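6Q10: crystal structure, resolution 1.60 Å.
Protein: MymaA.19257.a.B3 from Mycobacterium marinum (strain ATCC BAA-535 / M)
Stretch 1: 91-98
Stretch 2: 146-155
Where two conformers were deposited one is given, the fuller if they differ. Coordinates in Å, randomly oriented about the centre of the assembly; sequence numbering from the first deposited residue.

Stretch 1, residues 91-98: VWLVAPCT
Stretch 2 (146-155) LIAKIHASSC

Two pieces of one chain meet here: a helix running through Val-91 that gives way to a type I turn from Ala-95 to Thr-98, and a C-terminal helix, already under way at Leu-146, that carries on past His-151 toward the terminal carboxylate of Cys-155. The register is set by three CA pairs: Leu-93 with Ile-150 at 7.5 Å, Pro-96 with His-151 at 6.7 Å, and Cys-97 with Cys-155 at 5.6 Å. The backbones thus draw together toward the chain end.

The central bump is His-151 (chi1 m, chi2 -55°), which points toward the first stretch and loses the most surface to it. Its hollow is lined by Trp-92, Leu-93 and Pro-96. Trp-92 (chi1 t, chi2 39°) leaves its backbone sideways, but its indole swings in and lays its six-membered ring flat on the imidazole: centroids 3.5 Å apart, planes at 8°, Trp-92 CE3 to His-151 CE1 3.2 Å. Leu-93 (m, t) brings CD2 to 3.9 Å from His-151 NE2, and the same methyl lies 4.2 Å from Ile-150 CD1 and 4.5 Å from Ile-147 CG1, both isoleucines being m, t. Pro-96, C-gamma endo, sets CB 4.4 Å from His-151 ND1 and 4.2 Å from Ser-154 OG.

No direct hydrogen bond crosses the contact. Instead, one water donates to Pro-96 O at 2.7 Å and is hydrogen-bonded to His-151 ND1 at 2.9 Å, giving polar atoms a link beside the stack. Ser-154 OG (chi1 m) turns back to Ile-150 O at 2.7 Å, while Thr-98 OG1 (chi1 p) braces the turn by donating to Ala-95 O at 2.8 Å.

A disulfide closes the end: Cys-97 SG to Cys-155 SG, 2.1 Å, chi3 -98°, both chi1 m. Cys-155 has phi 73°. The contact combines a flat stack, bordered obliquely by aliphatic groups, with a covalent clasp at the chain end.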

# COMPACT_ATOMS: atom_id res chain seq x y z
N VAL A 91 1.56 1.17 3.21
CA VAL A 91 0.49 1.18 2.21
C VAL A 91 -0.53 0.09 2.51
O VAL A 91 -1.74 0.29 2.34
CB VAL A 91 1.08 1.03 0.80
CG1 VAL A 91 -0.04 1.02 -0.24
CG2 VAL A 91 2.05 2.19 0.52
N TRP A 92 -0.07 -1.08 2.96
CA TRP A 92 -0.98 -2.19 3.18
C TRP A 92 -1.99 -1.92 4.28
O TRP A 92 -3.06 -2.53 4.31
CB TRP A 92 -0.13 -3.45 3.48
CG TRP A 92 -0.80 -4.77 3.38
CD1 TRP A 92 -1.71 -5.18 2.46
CD2 TRP A 92 -0.56 -5.89 4.24
NE1 TRP A 92 -2.05 -6.50 2.69
CE2 TRP A 92 -1.37 -6.95 3.80
CE3 TRP A 92 0.24 -6.07 5.37
CZ2 TRP A 92 -1.38 -8.19 4.44
CZ3 TRP A 92 0.23 -7.31 6.00
CH2 TRP A 92 -0.57 -8.34 5.52
N LEU A 93 -1.67 -1.02 5.21
CA LEU A 93 -2.63 -0.61 6.23
C LEU A 93 -3.89 -0.02 5.60
O LEU A 93 -5.00 -0.26 6.09
CB LEU A 93 -2.00 0.44 7.15
CG LEU A 93 -0.88 -0.11 8.01
CD1 LEU A 93 -0.17 1.09 8.65
CD2 LEU A 93 -1.41 -1.06 9.10
N VAL A 94 -3.73 0.80 4.55
CA VAL A 94 -4.86 1.50 3.97
C VAL A 94 -5.35 0.82 2.69
O VAL A 94 -6.43 1.18 2.19
CB VAL A 94 -4.54 2.99 3.73
CG1 VAL A 94 -4.36 3.69 5.10
CG2 VAL A 94 -3.28 3.17 2.87
N ALA A 95 -4.63 -0.18 2.19
CA ALA A 95 -5.11 -1.03 1.08
C ALA A 95 -4.97 -2.49 1.50
O ALA A 95 -4.21 -3.26 0.90
CB ALA A 95 -4.30 -0.74 -0.19
N PRO A 96 -5.69 -2.90 2.55
CA PRO A 96 -5.38 -4.20 3.17
C PRO A 96 -5.78 -5.41 2.36
O PRO A 96 -5.37 -6.53 2.72
CB PRO A 96 -6.17 -4.14 4.49
CG PRO A 96 -7.33 -3.19 4.19
CD PRO A 96 -6.69 -2.14 3.30
N CYS A 97 -6.60 -5.26 1.31
CA CYS A 97 -7.07 -6.43 0.59
C CYS A 97 -6.37 -6.58 -0.75
O CYS A 97 -6.84 -7.32 -1.62
CB CYS A 97 -8.59 -6.39 0.45
SG CYS A 97 -9.34 -6.48 2.14
N THR A 98 -5.25 -5.90 -0.91
CA THR A 98 -4.39 -6.07 -2.08
C THR A 98 -3.43 -7.25 -1.87
O THR A 98 -3.20 -7.70 -0.74
CB THR A 98 -3.60 -4.80 -2.37
OG1 THR A 98 -2.85 -4.44 -1.22
CG2 THR A 98 -4.55 -3.66 -2.79
N LEU A 146 -2.46 -3.98 17.09
CA LEU A 146 -3.41 -3.44 16.13
C LEU A 146 -3.01 -3.82 14.73
O LEU A 146 -3.88 -4.11 13.90
CB LEU A 146 -3.52 -1.92 16.24
CG LEU A 146 -4.08 -1.36 17.52
CD1 LEU A 146 -4.18 0.14 17.33
CD2 LEU A 146 -5.43 -1.96 17.84
N ILE A 147 -1.72 -3.74 14.40
CA ILE A 147 -1.30 -4.11 13.05
C ILE A 147 -1.71 -5.54 12.76
O ILE A 147 -2.27 -5.86 11.69
CB ILE A 147 0.21 -3.90 12.87
CG1 ILE A 147 0.50 -2.41 12.91
CG2 ILE A 147 0.67 -4.52 11.55
CD1 ILE A 147 1.99 -2.05 13.03
N ALA A 148 -1.40 -6.44 13.69
CA ALA A 148 -1.78 -7.84 13.53
C ALA A 148 -3.29 -7.98 13.38
O ALA A 148 -3.75 -8.72 12.50
CB ALA A 148 -1.26 -8.66 14.70
N LYS A 149 -4.07 -7.24 14.18
CA LYS A 149 -5.52 -7.36 14.13
C LYS A 149 -6.07 -6.89 12.79
O LYS A 149 -6.98 -7.51 12.22
CB LYS A 149 -6.17 -6.58 15.28
CG LYS A 149 -7.70 -6.56 15.17
CD LYS A 149 -8.32 -5.63 16.21
CE LYS A 149 -9.80 -5.41 15.94
NZ LYS A 149 -10.37 -4.37 16.84
N ILE A 150 -5.55 -5.77 12.27
CA ILE A 150 -6.02 -5.26 10.99
C ILE A 150 -5.87 -6.33 9.92
O ILE A 150 -6.81 -6.63 9.18
CB ILE A 150 -5.25 -3.98 10.64
CG1 ILE A 150 -5.66 -2.88 11.62
CG2 ILE A 150 -5.50 -3.54 9.19
CD1 ILE A 150 -4.68 -1.72 11.70
N HIS A 151 -4.70 -6.93 9.84
CA HIS A 151 -4.44 -7.86 8.75
C HIS A 151 -5.03 -9.24 9.01
O HIS A 151 -5.34 -9.96 8.05
CB HIS A 151 -2.94 -7.91 8.49
CG HIS A 151 -2.43 -6.60 8.03
ND1 HIS A 151 -2.96 -5.95 6.94
CD2 HIS A 151 -1.48 -5.78 8.53
CE1 HIS A 151 -2.34 -4.80 6.77
NE2 HIS A 151 -1.44 -4.67 7.72
N ALA A 152 -5.25 -9.61 10.27
CA ALA A 152 -5.82 -10.93 10.50
C ALA A 152 -7.31 -10.95 10.28
O ALA A 152 -7.89 -12.04 10.18
CB ALA A 152 -5.56 -11.37 11.94
N SER A 153 -7.96 -9.79 10.27
CA SER A 153 -9.41 -9.72 10.33
C SER A 153 -10.03 -9.20 9.04
O SER A 153 -11.26 -9.12 8.95
CB SER A 153 -9.87 -8.85 11.50
OG SER A 153 -9.48 -7.50 11.33
N SER A 154 -9.21 -8.85 8.06
CA SER A 154 -9.68 -8.18 6.86
C SER A 154 -9.97 -9.15 5.72
O SER A 154 -9.46 -10.27 5.68
CB SER A 154 -8.65 -7.15 6.40
OG SER A 154 -8.70 -6.05 7.31
N CYS A 155 -10.80 -8.67 4.79
CA CYS A 155 -10.96 -9.22 3.43
C CYS A 155 -11.70 -10.54 3.37
O CYS A 155 -12.53 -10.83 4.22
CB CYS A 155 -9.61 -9.44 2.75
SG CYS A 155 -8.43 -8.13 2.99
OXT CYS A 155 -11.42 -11.31 2.44
O HOH W 1 -4.85 -7.31 5.25